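Local coordinates for protein esterase (Uncultured bacterium, PDB 5EGN) that probably hydrolyses carboxylic esters and opens the lactone ring of N-acyl homoserine lactones, the signals of bacterial quorum sensing, as an alpha/beta-hydrolase-fold enzyme, at residues Arg54-Ser59 / Lys177-Ala182. The protein carries 2 engineered substitutions. Residues are numbered along the deposited sequence; the frame is centred on the assembly and turned at random.
Sequences RGHGRS and KHVFDA
Val-179 meets Gly-55 and, more loosely, His-56 in a buried contact without a cross-segment hydrogen bond; the summed interface is just 102 Å². On the helix, Lys-177 NZ forms a salt bridge, its hydrogen bond weak, with Asp-181 OD1 one turn on, at 3.3 Å. His-178 follows, its ring backing the contact: Val-179 CG2 lies 3.6 Å above one ring face, displaced toward the rim. That same methyl approaches Gly-55 CA at 3.6 Å, so it is sandwiched between its helix neighbour and the loop. The other branch, CG1, stands anti to the backbone N (chi1 170°) and reaches Gly-55 O at 3.7 Å; it also comes within 4.5 Å of His-56 CE1, obliquely to that ring. Both methyls thus bear on one side of Gly-55, where a CB would point at the helix, collide with CG1 and, at a phi of 85°, jam against Arg-54 O. The imidazole of His-56 is steadied from its own loop, because ND1 donates to Arg-54 O at 3.1 Å (N-H...O angle 148°), arriving from above the carbonyl plane. Cutting Val-179 back to an alanine is likely to leave a gap over Gly-55, bare the His-178 face and remove the loose approach to His-56. Phe-180 leads away onto Phe-175, while Ala-182 shares Tyr-66 with Val-179. In the fold, 54-59 belongs to the loop between strand 47-51 and helix 68-81, where Arg-54 pairs with Asp-74, whereas helix 177-185 comes from the largely helical insertion between strands 110-116 and 206-211, consistent with the cap of alpha/beta hydrolases. His-178 NE2 bonds to Lys-61 O, so the insertion rests on the loop leading from the central sheet to helix 68-81.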
loop_
_atom_site.group_PDB
_atom_site.type_symbol
_atom_site.label_atom_id
_atom_site.label_comp_id
_atom_site.label_asym_id
_atom_site.label_seq_id
_atom_site.Cartn_x
_atom_site.Cartn_y
_atom_site.Cartn_z
ATOM N N ARG A 54 9.604 -8.078 -11.693
ATOM C CA ARG A 54 9.624 -7.586 -13.063
ATOM C C ARG A 54 8.288 -7.902 -13.724
ATOM O O ARG A 54 7.721 -8.974 -13.516
ATOM C CB ARG A 54 10.783 -8.199 -13.855
ATOM C CG ARG A 54 10.773 -9.715 -13.932
ATOM C CD ARG A 54 11.817 -10.215 -14.915
ATOM N NE ARG A 54 13.154 -9.740 -14.573
ATOM C CZ ARG A 54 14.234 -9.934 -15.324
ATOM N NH1 ARG A 54 14.139 -10.598 -16.467
ATOM N NH2 ARG A 54 15.410 -9.465 -14.930
ATOM N N GLY A 55 7.777 -6.956 -14.501
ATOM C CA GLY A 55 6.479 -7.117 -15.125
ATOM C C GLY A 55 5.342 -6.696 -14.214
ATOM O O GLY A 55 4.172 -6.792 -14.584
ATOM N N HIS A 56 5.687 -6.224 -13.020
ATOM C CA HIS A 56 4.687 -5.825 -12.038
ATOM C C HIS A 56 4.927 -4.417 -11.511
ATOM O O HIS A 56 6.069 -3.999 -11.320
ATOM C CB HIS A 56 4.663 -6.805 -10.862
ATOM C CG HIS A 56 4.285 -8.201 -11.245
ATOM N ND1 HIS A 56 5.169 -9.075 -11.839
ATOM C CD2 HIS A 56 3.117 -8.875 -11.116
ATOM C CE1 HIS A 56 4.563 -10.229 -12.060
ATOM N NE2 HIS A 56 3.318 -10.133 -11.630
ATOM N N GLY A 57 3.832 -3.698 -11.281
ATOM C CA GLY A 57 3.860 -2.408 -10.614
ATOM C C GLY A 57 4.798 -1.367 -11.191
ATOM O O GLY A 57 4.604 -0.885 -12.307
ATOM N N ARG A 58 5.823 -1.024 -10.419
ATOM C CA ARG A 58 6.708 0.083 -10.754
ATOM C C ARG A 58 8.007 -0.378 -11.406
ATOM O O ARG A 58 8.831 0.441 -11.812
ATOM C CB ARG A 58 7.017 0.888 -9.494
ATOM C CG ARG A 58 5.779 1.398 -8.787
ATOM C CD ARG A 58 6.108 1.854 -7.382
ATOM N NE ARG A 58 6.000 0.774 -6.408
ATOM C CZ ARG A 58 5.222 0.822 -5.332
ATOM N NH1 ARG A 58 4.490 1.900 -5.094
ATOM N NH2 ARG A 58 5.179 -0.202 -4.493
ATOM N N SER A 59 8.187 -1.690 -11.498
ATOM C CA SER A 59 9.376 -2.252 -12.126
ATOM C C SER A 59 9.221 -2.302 -13.638
ATOM O O SER A 59 8.113 -2.174 -14.161
ATOM C CB SER A 59 9.665 -3.652 -11.581
ATOM O OG SER A 59 10.083 -3.596 -10.229
ATOM N N LYS A 177 -0.768 -7.351 -20.284
ATOM C CA LYS A 177 -1.145 -8.679 -20.752
ATOM C C LYS A 177 0.049 -9.505 -21.226
ATOM O O LYS A 177 0.081 -10.730 -21.065
ATOM C CB LYS A 177 -2.171 -8.553 -21.876
ATOM C CG LYS A 177 -2.819 -9.857 -22.266
ATOM C CD LYS A 177 -3.347 -10.606 -21.060
ATOM C CE LYS A 177 -3.277 -12.097 -21.327
ATOM N NZ LYS A 177 -3.946 -12.472 -22.607
ATOM N N HIS A 178 1.031 -8.824 -21.807
ATOM C CA HIS A 178 2.193 -9.500 -22.367
ATOM C C HIS A 178 3.062 -10.123 -21.279
ATOM O O HIS A 178 3.782 -11.085 -21.530
ATOM C CB HIS A 178 3.024 -8.532 -23.212
ATOM C CG HIS A 178 3.918 -7.635 -22.411
ATOM N ND1 HIS A 178 3.524 -6.390 -21.973
ATOM C CD2 HIS A 178 5.192 -7.799 -21.985
ATOM C CE1 HIS A 178 4.515 -5.829 -21.303
ATOM N NE2 HIS A 178 5.538 -6.663 -21.294
ATOM N N VAL A 179 2.999 -9.568 -20.073
ATOM C CA VAL A 179 3.722 -10.141 -18.947
ATOM C C VAL A 179 3.076 -11.460 -18.542
ATOM O O VAL A 179 3.769 -12.445 -18.274
ATOM C CB VAL A 179 3.764 -9.183 -17.745
ATOM C CG1 VAL A 179 4.311 -9.888 -16.513
ATOM C CG2 VAL A 179 4.612 -7.974 -18.077
ATOM N N PHE A 180 1.747 -11.482 -18.511
ATOM C CA PHE A 180 1.022 -12.717 -18.242
ATOM C C PHE A 180 1.373 -13.759 -19.298
ATOM O O PHE A 180 1.777 -14.872 -18.965
ATOM C CB PHE A 180 -0.490 -12.479 -18.211
ATOM C CG PHE A 180 -1.297 -13.729 -17.984
ATOM C CD1 PHE A 180 -1.895 -14.391 -19.045
ATOM C CD2 PHE A 180 -1.444 -14.251 -16.707
ATOM C CE1 PHE A 180 -2.631 -15.540 -18.836
ATOM C CE2 PHE A 180 -2.181 -15.398 -16.494
ATOM C CZ PHE A 180 -2.774 -16.042 -17.561
ATOM N N ASP A 181 1.238 -13.384 -20.568
ATOM C CA ASP A 181 1.530 -14.299 -21.671
ATOM C C ASP A 181 2.959 -14.847 -21.615
ATOM O O ASP A 181 3.180 -16.048 -21.792
ATOM C CB ASP A 181 1.286 -13.601 -23.007
ATOM C CG ASP A 181 -0.182 -13.305 -23.249
ATOM O OD1 ASP A 181 -1.032 -14.053 -22.724
ATOM O OD2 ASP A 181 -0.485 -12.328 -23.965
ATOM N N ALA A 182 3.920 -13.967 -21.357
ATOM C CA ALA A 182 5.326 -14.354 -21.306
ATOM C C ALA A 182 5.616 -15.277 -20.127
ATOM O O ALA A 182 6.348 -16.258 -20.265
ATOM C CB ALA A 182 6.209 -13.123 -21.236
#